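Local structure of F420-dependent methylenetetrahydromethanopterin dehydrogenase (Methanopyrus kandleri, 1QV9) at the interface of chains A and B. The protein catalyses the reversible, coenzyme F420-dependent conversion between methylene- and methenyl-tetrahydromethanopterin in methanogenesis from carbon dioxide, working as a homohexamer built as a trimer of dimers. Sequence-based numbering; all coordinates share one arbitrary frame. Chains: chain A/B, F420-dependent methylenetetrahydromethanopterin dehydrogenase.

The interface of chains A and B. Residues chain A 185, 205, 208-209, 212; chain B 212, 216, 236, 240.
The amides of A:Asn212 and B:Asn212 approach from opposite directions across the two-fold interface, their planes turned 53° apart. ND2 of A:Asn212 lies 3.1 Å from ND2 of B:Asn212, but neither N-H points at the other nitrogen. Both ND2 groups bond instead to water 2, A:Asn212 ND2 at 2.6 Å and B:Asn212 ND2 at 2.7 Å. This water can accept from each amide. The contact belongs to the helix-bundle interface between two subunits of the MTD family enzyme, where helices 197-223 and 227-257 of both chains pack together.

The other flat pair is the guanidinium of A:Arg185 and the carboxylate of A:Glu208. The carboxylate sits at the guanidinium edge, in its plane. NE and NH1 of A:Arg185 both bond to OE2 of A:Glu208, NE at 2.8 Å in a salt bridge. They approach OE2 from one face of the carboxylate, above its plane. This grip should limit rotation of the acid. CG of A:Glu208 is anti to the backbone N (chi1 178°), and a bend at chi2 carries the carboxylate to the arginine. OE1 is bridged by water 1 to the backbone O of B:Asn212.

The aliphatic part of A:Glu208 makes the apolar contact. CG of A:Glu208 touches the methyl CE of selenomethionine B:Met240 at 3.7 Å. CG2 of B:Val216 lies beside both this CG, at 3.9 Å, and the carboxylate. The bend of B:Met240 at chi3 (73°) turns CE toward CG of A:Glu208, where the two side chains cross obliquely. CG of B:Met240 packs on CB of A:Ala205 at 3.6 Å. With an alanine at A:Glu208, A:Arg185 would probably lose its anionic mate, and a gap would be likely beside B:Met240 and B:Val216.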
# COMPACT_ATOMS: atom_id res chain seq x y z
N ARG A 185 -21.84 10.21 9.35
CA ARG A 185 -21.40 8.84 9.52
C ARG A 185 -22.54 7.87 9.83
O ARG A 185 -22.66 6.80 9.21
CB ARG A 185 -20.35 8.82 10.65
CG ARG A 185 -19.82 7.45 10.98
CD ARG A 185 -20.03 7.08 12.42
NE ARG A 185 -19.54 8.06 13.39
CZ ARG A 185 -20.01 8.10 14.64
NH1 ARG A 185 -19.55 8.98 15.51
NH2 ARG A 185 -20.98 7.28 14.99
N ALA A 205 -15.94 5.05 9.16
CA ALA A 205 -14.70 5.67 9.64
C ALA A 205 -14.29 6.80 8.68
O ALA A 205 -13.82 7.85 9.10
CB ALA A 205 -13.58 4.65 9.72
N GLU A 208 -16.45 9.82 9.37
CA GLU A 208 -16.17 10.43 10.68
C GLU A 208 -14.92 11.28 10.52
O GLU A 208 -14.89 12.45 10.97
CB GLU A 208 -15.97 9.36 11.76
CG GLU A 208 -15.64 10.01 13.11
CD GLU A 208 -16.83 10.69 13.74
OE1 GLU A 208 -16.60 11.56 14.63
OE2 GLU A 208 -17.99 10.39 13.34
N ILE A 209 -13.87 10.75 9.88
CA ILE A 209 -12.65 11.52 9.71
C ILE A 209 -12.91 12.78 8.87
O ILE A 209 -12.41 13.86 9.17
CB ILE A 209 -11.53 10.65 9.07
CG1 ILE A 209 -11.15 9.53 10.03
CG2 ILE A 209 -10.35 11.54 8.61
CD1 ILE A 209 -10.14 8.51 9.47
N ASN A 212 -14.51 15.37 10.88
CA ASN A 212 -13.52 15.96 11.82
C ASN A 212 -12.53 16.92 11.17
O ASN A 212 -11.94 17.78 11.83
CB ASN A 212 -12.75 14.86 12.56
CG ASN A 212 -13.67 13.95 13.42
OD1 ASN A 212 -14.74 14.35 13.88
ND2 ASN A 212 -13.23 12.73 13.63
N ASN B 212 -10.00 11.60 18.19
CA ASN B 212 -11.39 11.53 17.77
C ASN B 212 -12.00 10.13 17.93
O ASN B 212 -13.23 9.96 17.99
CB ASN B 212 -11.51 12.00 16.29
CG ASN B 212 -11.05 13.46 16.09
OD1 ASN B 212 -11.13 14.29 16.99
ND2 ASN B 212 -10.58 13.76 14.89
N VAL B 216 -16.12 8.26 19.34
CA VAL B 216 -16.84 7.20 18.66
C VAL B 216 -17.03 6.00 19.59
O VAL B 216 -18.12 5.45 19.68
CB VAL B 216 -16.08 6.80 17.36
CG1 VAL B 216 -16.85 5.73 16.63
CG2 VAL B 216 -15.92 8.04 16.48
N SER B 236 -16.01 0.97 13.75
CA SER B 236 -15.53 2.08 12.91
C SER B 236 -14.45 2.85 13.71
O SER B 236 -13.51 3.40 13.14
CB SER B 236 -16.68 3.01 12.46
OG SER B 236 -17.17 3.85 13.52
N MSE B 240 -10.61 3.54 12.34
CA MSE B 240 -9.96 4.84 12.39
C MSE B 240 -8.56 4.73 13.04
O MSE B 240 -7.59 5.29 12.53
CB MSE B 240 -10.80 5.80 13.23
CG MSE B 240 -12.03 6.32 12.56
SE MSE B 240 -13.26 7.12 13.89
CE MSE B 240 -12.39 8.69 14.33
O HOH W 1 -14.88 11.76 16.76
O HOH W 2 -10.87 12.00 12.87